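Local coordinates for putative restriction endonuclease domain-containing protein (Anabaena variabilis, PDB 3OT2), which is of unknown function but is probably a nuclease of the PD-(D/E)XK restriction endonuclease type, at residues Thr120-Asn125 with Gly137-Pro142; Val147-Pro152 with Glu157-Pro162. All blocks are in the same frame, centred on the assembly; numbering follows the deposited sequence.

Contact 1: residues Thr120-Asn125 with Gly137-Pro142; sequences TKVTKN and GWLIDP. With EDO (1,2-ethanediol), chain G; EDO (1,2-ethanediol), chain K.
Val122 and Leu139 make the apolar part of this helix-to-strand contact. Val122 directs its side chain at the strand, where methyl CG1 meets Leu139 CD1 at 3.4 Å, a separation shorter than usual for two carbons. Because Leu139 is modelled in two conformations, that tightness is doubtful evidence of strain. The leucine reaches the helix with CG anti to its backbone N (chi1 174°), and its two methyls divide the work: CD1 goes to the valine, while CD2 lies 3.8 Å from Thr123 OG1. A compact branched residue on the helix and a longer one on the strand suit backbones that stay well apart, the closest CA atoms, those of Thr123 and Leu139, being 7.7 Å from each other.

The polar contacts belong to the helix. Thr123 keeps OG1 beside its own backbone N (chi1 -61°), a rotamer that lets the hydroxyl bond the carbonyl O of Gln119 one turn earlier. The same oxygen accepts a hydrogen bond of 3.0 Å from O1 of one 1,2-ethanediol, and Leu139 CD2 lies 3.3 Å from that O1. This probable crystallisation additive also bonds Gln119 of both subunits. Farther round the helix, extended Lys124 donates a 2.9 Å hydrogen bond from NZ to O1 of a second ethanediol; its charge is met by a salt bridge to Asp160 of the second subunit.

The segments belong to a beta-alpha-beta unit, in which helix 119-131 links the neighbouring parallel strands 108-112 and 136-141 and packs on the sheet. Val122 also touches Glu111 of the first strand, and Tyr150 of strand 146-150 contacts both Thr123 and Leu139.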
ATOM      1  N   THR A 120      -0.599  -0.023  -6.942  1.00 34.81           N
ATOM      2  CA  THR A 120       0.594   0.814  -6.758  1.00 33.89           C
ATOM      3  C   THR A 120       0.254   2.255  -7.169  1.00 33.74           C
ATOM      4  O   THR A 120       0.509   3.155  -6.392  1.00 31.95           O
ATOM      5  CB  THR A 120       1.764   0.220  -7.519  1.00 39.04           C
ATOM      6  OG1 THR A 120       2.187  -0.935  -6.797  1.00 39.90           O
ATOM      7  CG2 THR A 120       2.950   1.186  -7.677  1.00 38.18           C
ATOM      8  N   LYS A 121      -0.355   2.458  -8.352  1.00 31.62           N
ATOM      9  CA  LYS A 121      -0.740   3.786  -8.840  1.00 32.32           C
ATOM     10  C   LYS A 121      -1.677   4.487  -7.841  1.00 34.59           C
ATOM     11  O   LYS A 121      -1.463   5.660  -7.525  1.00 32.25           O
ATOM     12  CB  LYS A 121      -1.415   3.681 -10.220  1.00 36.17           C
ATOM     13  CG  LYS A 121      -1.957   4.992 -10.777  1.00 38.47           C
ATOM     14  CD  LYS A 121      -2.816   4.779 -12.024  1.00 45.89           C
ATOM     15  CE  LYS A 121      -4.198   4.288 -11.649  1.00 43.74           C
ATOM     16  NZ  LYS A 121      -5.004   3.860 -12.832  1.00 39.22           N
ATOM     17  N   VAL A 122      -2.687   3.763  -7.338  1.00 31.87           N
ATOM     18  CA  VAL A 122      -3.674   4.278  -6.379  1.00 31.13           C
ATOM     19  C   VAL A 122      -2.996   4.727  -5.096  1.00 32.61           C
ATOM     20  O   VAL A 122      -3.336   5.797  -4.581  1.00 30.85           O
ATOM     21  CB  VAL A 122      -4.770   3.209  -6.104  1.00 36.10           C
ATOM     22  CG1 VAL A 122      -5.538   3.534  -4.840  1.00 36.34           C
ATOM     23  CG2 VAL A 122      -5.727   3.126  -7.273  1.00 35.98           C
ATOM     24  N   THR A 123      -2.051   3.913  -4.570  1.00 31.07           N
ATOM     25  CA  THR A 123      -1.315   4.242  -3.335  1.00 31.38           C
ATOM     26  C   THR A 123      -0.500   5.516  -3.566  1.00 31.40           C
ATOM     27  O   THR A 123      -0.563   6.412  -2.731  1.00 30.58           O
ATOM     28  CB  THR A 123      -0.459   3.058  -2.873  1.00 35.79           C
ATOM     29  OG1 THR A 123      -1.360   1.997  -2.616  1.00 37.41           O
ATOM     30  CG2 THR A 123       0.280   3.358  -1.600  1.00 33.13           C
ATOM     31  N   LYS A 124       0.193   5.620  -4.716  1.00 29.23           N
ATOM     32  CA  LYS A 124       0.946   6.837  -5.060  1.00 28.89           C
ATOM     33  C   LYS A 124       0.005   8.054  -5.102  1.00 32.03           C
ATOM     34  O   LYS A 124       0.370   9.116  -4.610  1.00 31.79           O
ATOM     35  CB  LYS A 124       1.640   6.704  -6.418  1.00 29.78           C
ATOM     36  CG  LYS A 124       2.798   5.728  -6.475  1.00 39.75           C
ATOM     37  CD  LYS A 124       3.322   5.735  -7.887  1.00 39.03           C
ATOM     38  CE  LYS A 124       4.378   4.708  -8.083  1.00 45.46           C
ATOM     39  NZ  LYS A 124       4.980   4.826  -9.437  1.00 38.24           N
ATOM     40  N   ASN A 125      -1.180   7.906  -5.718  1.00 28.80           N
ATOM     41  CA  ASN A 125      -2.166   8.994  -5.815  1.00 28.04           C
ATOM     42  C   ASN A 125      -2.635   9.443  -4.434  1.00 31.40           C
ATOM     43  O   ASN A 125      -2.704  10.648  -4.184  1.00 29.62           O
ATOM     44  CB  ASN A 125      -3.369   8.582  -6.684  1.00 27.28           C
ATOM     45  CG  ASN A 125      -3.059   8.594  -8.167  1.00 36.23           C
ATOM     46  OD1 ASN A 125      -2.043   9.153  -8.623  1.00 32.44           O
ATOM     47  ND2 ASN A 125      -3.932   7.993  -8.956  1.00 32.25           N
ATOM     48  N   GLY A 137      -6.927   9.553   3.501  1.00 25.04           N
ATOM     49  CA  GLY A 137      -7.113   8.707   2.338  1.00 24.24           C
ATOM     50  C   GLY A 137      -7.659   7.364   2.771  1.00 28.34           C
ATOM     51  O   GLY A 137      -7.275   6.845   3.822  1.00 27.17           O
ATOM     52  N   TRP A 138      -8.607   6.825   1.998  1.00 26.29           N
ATOM     53  CA  TRP A 138      -9.126   5.473   2.153  1.00 26.17           C
ATOM     54  C   TRP A 138      -8.807   4.669   0.918  1.00 29.66           C
ATOM     55  O   TRP A 138      -9.122   5.109  -0.191  1.00 30.01           O
ATOM     56  CB  TRP A 138     -10.668   5.456   2.317  1.00 24.54           C
ATOM     57  CG  TRP A 138     -11.235   5.617   3.703  1.00 25.30           C
ATOM     58  CD1 TRP A 138     -10.600   6.048   4.828  1.00 27.97           C
ATOM     59  CD2 TRP A 138     -12.605   5.429   4.058  1.00 25.04           C
ATOM     60  NE1 TRP A 138     -11.477   6.067   5.888  1.00 28.15           N
ATOM     61  CE2 TRP A 138     -12.718   5.678   5.442  1.00 29.32           C
ATOM     62  CE3 TRP A 138     -13.745   5.006   3.343  1.00 26.15           C
ATOM     63  CZ2 TRP A 138     -13.930   5.523   6.134  1.00 28.79           C
ATOM     64  CZ3 TRP A 138     -14.942   4.846   4.026  1.00 28.96           C
ATOM     65  CH2 TRP A 138     -15.028   5.108   5.406  1.00 29.97           C
ATOM     66  N   LEU A 139      -8.214   3.492   1.097  1.00 26.01           N
ATOM     67  CA  LEU A 139      -8.004   2.555   0.000  0.50 26.35           C
ATOM     68  C   LEU A 139      -8.847   1.338   0.344  1.00 29.77           C
ATOM     69  O   LEU A 139      -8.526   0.603   1.283  1.00 30.51           O
ATOM     70  CB  LEU A 139      -6.518   2.203  -0.255  0.50 26.67           C
ATOM     71  CG  LEU A 139      -6.268   1.103  -1.315  0.50 31.75           C
ATOM     72  CD1 LEU A 139      -6.990   1.392  -2.612  0.50 30.52           C
ATOM     73  CD2 LEU A 139      -4.798   0.925  -1.569  0.50 34.63           C
ATOM     74  N   ILE A 140      -9.969   1.187  -0.353  1.00 26.04           N
ATOM     75  CA  ILE A 140     -10.924   0.092  -0.138  1.00 26.74           C
ATOM     76  C   ILE A 140     -10.582  -1.050  -1.087  1.00 31.05           C
ATOM     77  O   ILE A 140     -10.462  -0.840  -2.294  1.00 31.59           O
ATOM     78  CB  ILE A 140     -12.408   0.557  -0.329  1.00 28.45           C
ATOM     79  CG1 ILE A 140     -12.782   1.675   0.667  1.00 28.81           C
ATOM     80  CG2 ILE A 140     -13.392  -0.664  -0.253  1.00 28.48           C
ATOM     81  CD1 ILE A 140     -14.117   2.384   0.380  1.00 31.35           C
ATOM     82  N   ASP A 141     -10.413  -2.250  -0.534  1.00 27.91           N
ATOM     83  CA  ASP A 141     -10.127  -3.454  -1.311  1.00 28.99           C
ATOM     84  C   ASP A 141     -11.331  -4.401  -1.174  1.00 33.32           C
ATOM     85  O   ASP A 141     -11.396  -5.143  -0.192  1.00 33.01           O
ATOM     86  CB  ASP A 141      -8.822  -4.123  -0.837  1.00 31.36           C
ATOM     87  CG  ASP A 141      -8.453  -5.372  -1.626  1.00 37.19           C
ATOM     88  OD1 ASP A 141      -9.343  -5.951  -2.290  1.00 38.22           O
ATOM     89  OD2 ASP A 141      -7.276  -5.730  -1.634  1.00 42.12           O
ATOM     90  N   PRO A 142     -12.295  -4.377  -2.119  1.00 31.49           N
ATOM     91  CA  PRO A 142     -13.501  -5.230  -1.971  1.00 33.14           C
ATOM     92  C   PRO A 142     -13.177  -6.710  -1.837  1.00 40.43           C
ATOM     93  O   PRO A 142     -13.714  -7.346  -0.933  1.00 39.10           O
ATOM     94  CB  PRO A 142     -14.309  -4.943  -3.242  1.00 34.28           C
ATOM     95  CG  PRO A 142     -13.903  -3.531  -3.595  1.00 35.57           C
ATOM     96  CD  PRO A 142     -12.411  -3.505  -3.302  1.00 31.60           C
TER
HETATM   97  C1  EDO G 192       1.865   5.057 -11.714  1.00 51.78           C
HETATM   98  O1  EDO G 192       2.660   4.104 -10.988  1.00 52.64           O
HETATM   99  C2  EDO G 192       2.654   6.352 -11.870  1.00 53.13           C
HETATM  100  O2  EDO G 192       3.084   6.538 -13.231  1.00 63.37           O
HETATM  101  C1  EDO K 193      -0.898  -0.516  -0.201  1.00 46.55           C
HETATM  102  O1  EDO K 193      -1.836  -0.590  -1.270  1.00 41.78           O
HETATM  103  C2  EDO K 193       0.513  -0.342  -0.772  1.00 47.85           C
HETATM  104  O2  EDO K 193       0.913  -1.520  -1.475  1.00 47.84           O

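Contact 2: residues Val147-Pro152 with Glu157-Pro162; sequences VFVYRP and EVFDEP
Val149 and Phe159 pack across the firmer side of this strand pair, the valine crossing the phenylalanine at a slant with CG2 3.7 Å from ring atom CD2. The phenylalanine's CG lies anti to its carbonyl carbon, which lays the ring along the neighbouring strand. Val147 shares this face and is buried against Ile179, Leu182 and Phe183, so branched and aromatic residues suit a surface covered by helix 179-183.

Between the strands, paired backbone bonds join Val147 with Phe159 and Val149 with Glu157. Val149 N to Glu157 O measures 2.8 Å and is almost straight, at 171°; Phe159 N to Val147 O is more bent, at 150°. This is an antiparallel beta hairpin at the border of the mixed sheet, strand 157-159 being outermost within the chain. Phe148 and Val158 form the intervening non-hydrogen-bonded pair and point alike to the other face, with Phe148 CE1 3.8 Å from Val158 CG2. There Thr120 of the second subunit touches Phe148, and Leu127 of the second subunit touches Val158.

Packing is looser towards the hairpin's turn. Arg151 and Glu157, both partly exposed, form a salt bridge of 2.9 Å between NH1 and OE1. The carboxylate approaches the guanidinium edge with the two planes 75° apart, and OE2 stays 3.6 Å from NH1. Arg151 is modelled in two conformations, of which this bridge describes one.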
ATOM      1  N   VAL A 147      -9.884  -2.088   4.398  1.00 29.88           N
ATOM      2  CA  VAL A 147      -9.708  -0.664   4.159  1.00 27.96           C
ATOM      3  C   VAL A 147      -8.350  -0.249   4.735  1.00 31.10           C
ATOM      4  O   VAL A 147      -8.077  -0.492   5.915  1.00 30.92           O
ATOM      5  CB  VAL A 147     -10.854   0.249   4.675  1.00 28.94           C
ATOM      6  CG1 VAL A 147     -10.586   1.702   4.277  1.00 27.58           C
ATOM      7  CG2 VAL A 147     -12.213  -0.210   4.127  1.00 28.64           C
ATOM      8  N   PHE A 148      -7.510   0.385   3.901  1.00 27.02           N
ATOM      9  CA  PHE A 148      -6.272   1.004   4.370  1.00 26.67           C
ATOM     10  C   PHE A 148      -6.581   2.457   4.602  1.00 30.54           C
ATOM     11  O   PHE A 148      -7.198   3.097   3.738  1.00 29.00           O
ATOM     12  CB  PHE A 148      -5.113   0.854   3.376  1.00 29.01           C
ATOM     13  CG  PHE A 148      -4.596  -0.549   3.182  1.00 33.43           C
ATOM     14  CD1 PHE A 148      -3.860  -1.178   4.174  1.00 37.71           C
ATOM     15  CD2 PHE A 148      -4.843  -1.238   2.002  1.00 38.37           C
ATOM     16  CE1 PHE A 148      -3.352  -2.474   3.980  1.00 40.05           C
ATOM     17  CE2 PHE A 148      -4.308  -2.525   1.799  1.00 42.82           C
ATOM     18  CZ  PHE A 148      -3.568  -3.126   2.793  1.00 40.15           C
ATOM     19  N   VAL A 149      -6.201   2.972   5.765  1.00 27.40           N
ATOM     20  CA  VAL A 149      -6.431   4.368   6.151  1.00 25.27           C
ATOM     21  C   VAL A 149      -5.086   5.099   6.158  1.00 28.88           C
ATOM     22  O   VAL A 149      -4.148   4.691   6.852  1.00 28.01           O
ATOM     23  CB  VAL A 149      -7.175   4.470   7.506  1.00 28.29           C
ATOM     24  CG1 VAL A 149      -7.174   5.914   8.029  1.00 28.25           C
ATOM     25  CG2 VAL A 149      -8.609   3.952   7.379  1.00 28.42           C
ATOM     26  N   TYR A 150      -5.022   6.201   5.408  1.00 25.67           N
ATOM     27  CA  TYR A 150      -3.843   7.036   5.252  1.00 25.45           C
ATOM     28  C   TYR A 150      -4.055   8.427   5.869  1.00 29.99           C
ATOM     29  O   TYR A 150      -5.002   9.100   5.503  1.00 29.14           O
ATOM     30  CB  TYR A 150      -3.550   7.196   3.751  1.00 26.03           C
ATOM     31  CG  TYR A 150      -3.123   5.924   3.059  1.00 27.68           C
ATOM     32  CD1 TYR A 150      -4.062   5.024   2.560  1.00 29.16           C
ATOM     33  CD2 TYR A 150      -1.776   5.630   2.878  1.00 28.93           C
ATOM     34  CE1 TYR A 150      -3.667   3.860   1.903  1.00 29.70           C
ATOM     35  CE2 TYR A 150      -1.371   4.465   2.226  1.00 30.87           C
ATOM     36  CZ  TYR A 150      -2.319   3.578   1.753  1.00 33.84           C
ATOM     37  OH  TYR A 150      -1.897   2.437   1.121  1.00 36.95           O
ATOM     38  N   ARG A 151      -3.166   8.836   6.792  1.00 28.50           N
ATOM     39  CA  ARG A 151      -3.180  10.150   7.436  0.50 29.40           C
ATOM     40  C   ARG A 151      -1.807  10.784   7.257  1.00 33.50           C
ATOM     41  O   ARG A 151      -0.815  10.037   7.178  1.00 32.69           O
ATOM     42  CB  ARG A 151      -3.535  10.044   8.924  0.50 32.41           C
ATOM     43  CG  ARG A 151      -4.960   9.596   9.223  0.50 41.17           C
ATOM     44  CD  ARG A 151      -5.040   9.409  10.711  0.50 47.56           C
ATOM     45  NE  ARG A 151      -6.391   9.380  11.234  0.50 45.47           N
ATOM     46  CZ  ARG A 151      -6.947   8.343  11.859  0.50 49.79           C
ATOM     47  NH1 ARG A 151      -6.288   7.193  11.975  0.50 29.13           N
ATOM     48  NH2 ARG A 151      -8.166   8.446  12.372  0.50 29.38           N
ATOM     49  N   PRO A 152      -1.688  12.129   7.148  1.00 32.25           N
ATOM     50  CA  PRO A 152      -0.352  12.714   6.944  1.00 32.20           C
ATOM     51  C   PRO A 152       0.619  12.358   8.061  1.00 34.46           C
ATOM     52  O   PRO A 152       0.260  12.392   9.235  1.00 33.57           O
ATOM     53  CB  PRO A 152      -0.624  14.227   6.921  1.00 33.74           C
ATOM     54  CG  PRO A 152      -2.034  14.357   6.591  1.00 37.76           C
ATOM     55  CD  PRO A 152      -2.717  13.200   7.213  1.00 33.33           C
ATOM     56  N   GLU A 157      -2.808   2.500   8.286  1.00 30.13           N
ATOM     57  CA  GLU A 157      -3.588   1.701   9.255  1.00 30.96           C
ATOM     58  C   GLU A 157      -4.474   0.729   8.508  1.00 33.68           C
ATOM     59  O   GLU A 157      -4.975   1.066   7.439  1.00 33.43           O
ATOM     60  CB  GLU A 157      -4.429   2.604  10.152  1.00 32.44           C
ATOM     61  CG  GLU A 157      -3.606   3.318  11.199  1.00 45.04           C
ATOM     62  CD  GLU A 157      -4.371   4.248  12.119  1.00 66.58           C
ATOM     63  OE1 GLU A 157      -5.601   4.403  11.939  1.00 54.98           O
ATOM     64  OE2 GLU A 157      -3.722   4.877  12.985  1.00 65.50           O
ATOM     65  N   VAL A 158      -4.654  -0.476   9.048  1.00 32.49           N
ATOM     66  CA  VAL A 158      -5.419  -1.554   8.404  1.00 32.29           C
ATOM     67  C   VAL A 158      -6.692  -1.831   9.177  1.00 35.64           C
ATOM     68  O   VAL A 158      -6.628  -2.053  10.391  1.00 36.47           O
ATOM     69  CB  VAL A 158      -4.600  -2.879   8.281  1.00 36.66           C
ATOM     70  CG1 VAL A 158      -5.294  -3.867   7.355  1.00 36.52           C
ATOM     71  CG2 VAL A 158      -3.197  -2.629   7.795  1.00 36.30           C
ATOM     72  N   PHE A 159      -7.823  -1.925   8.466  1.00 31.43           N
ATOM     73  CA  PHE A 159      -9.126  -2.277   9.055  1.00 30.81           C
ATOM     74  C   PHE A 159      -9.699  -3.446   8.265  1.00 34.48           C
ATOM     75  O   PHE A 159      -9.870  -3.337   7.045  1.00 34.15           O
ATOM     76  CB  PHE A 159     -10.070  -1.034   9.068  1.00 30.94           C
ATOM     77  CG  PHE A 159      -9.499   0.018  10.001  1.00 31.45           C
ATOM     78  CD1 PHE A 159      -9.736  -0.044  11.373  1.00 35.33           C
ATOM     79  CD2 PHE A 159      -8.598   0.972   9.532  1.00 31.51           C
ATOM     80  CE1 PHE A 159      -9.121   0.858  12.243  1.00 36.08           C
ATOM     81  CE2 PHE A 159      -7.961   1.846  10.407  1.00 34.80           C
ATOM     82  CZ  PHE A 159      -8.215   1.773  11.760  1.00 34.11           C
ATOM     83  N   ASP A 160      -9.929  -4.591   8.933  1.00 33.00           N
ATOM     84  CA  ASP A 160     -10.490  -5.754   8.252  1.00 34.38           C
ATOM     85  C   ASP A 160     -11.355  -6.654   9.158  1.00 41.34           C
ATOM     86  O   ASP A 160     -11.852  -7.666   8.684  1.00 40.92           O
ATOM     87  CB  ASP A 160      -9.398  -6.592   7.568  1.00 36.65           C
ATOM     88  CG  ASP A 160      -8.309  -7.155   8.466  1.00 46.77           C
ATOM     89  OD1 ASP A 160      -8.565  -7.357   9.680  1.00 48.17           O
ATOM     90  OD2 ASP A 160      -7.217  -7.396   7.964  1.00 52.36           O
ATOM     91  N   GLU A 161     -11.513  -6.303  10.447  1.00 40.48           N
ATOM     92  CA  GLU A 161     -12.380  -7.057  11.368  1.00 41.53           C
ATOM     93  C   GLU A 161     -13.809  -6.629  11.076  1.00 44.12           C
ATOM     94  O   GLU A 161     -14.051  -5.426  10.970  1.00 42.16           O
ATOM     95  CB  GLU A 161     -12.003  -6.806  12.841  1.00 43.96           C
ATOM     96  CG  GLU A 161     -10.736  -7.524  13.285  1.00 61.31           C
ATOM     97  CD  GLU A 161     -10.819  -9.040  13.333  1.00 98.25           C
ATOM     98  OE1 GLU A 161     -11.530  -9.577  14.215  1.00 98.84           O
ATOM     99  OE2 GLU A 161     -10.162  -9.693  12.487  1.00 97.20           O
ATOM    100  N   PRO A 162     -14.767  -7.566  10.907  1.00 41.43           N
ATOM    101  CA  PRO A 162     -16.136  -7.160  10.529  1.00 40.33           C
ATOM    102  C   PRO A 162     -16.773  -6.105  11.421  1.00 43.60           C
ATOM    103  O   PRO A 162     -17.424  -5.224  10.890  1.00 41.59           O
ATOM    104  CB  PRO A 162     -16.928  -8.474  10.604  1.00 44.07           C
ATOM    105  CG  PRO A 162     -15.901  -9.527  10.314  1.00 48.99           C
ATOM    106  CD  PRO A 162     -14.642  -9.039  10.968  1.00 44.04           C
TER

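Overall arrangement
Following strand 108-112, the chain enters helix 119-131, and contact 1 closes the connection from this helix into strand 136-141. A short turn then leads into strand 146-150, where contact 2 opens; it closes the hairpin when strand 157-159 returns alongside. The two loops thus follow in series, neither nesting nor crossing, with centres about 11 Å apart. Adjacent strands 136-141 and 146-150 couple them: Gly137 N lies 2.8 Å from Tyr150 O, a probable hydrogen bond. Contact 1 therefore ties a helix to the sheet's interior, and contact 2 extends that sheet to its outermost strand within the chain. Both also touch the second subunit.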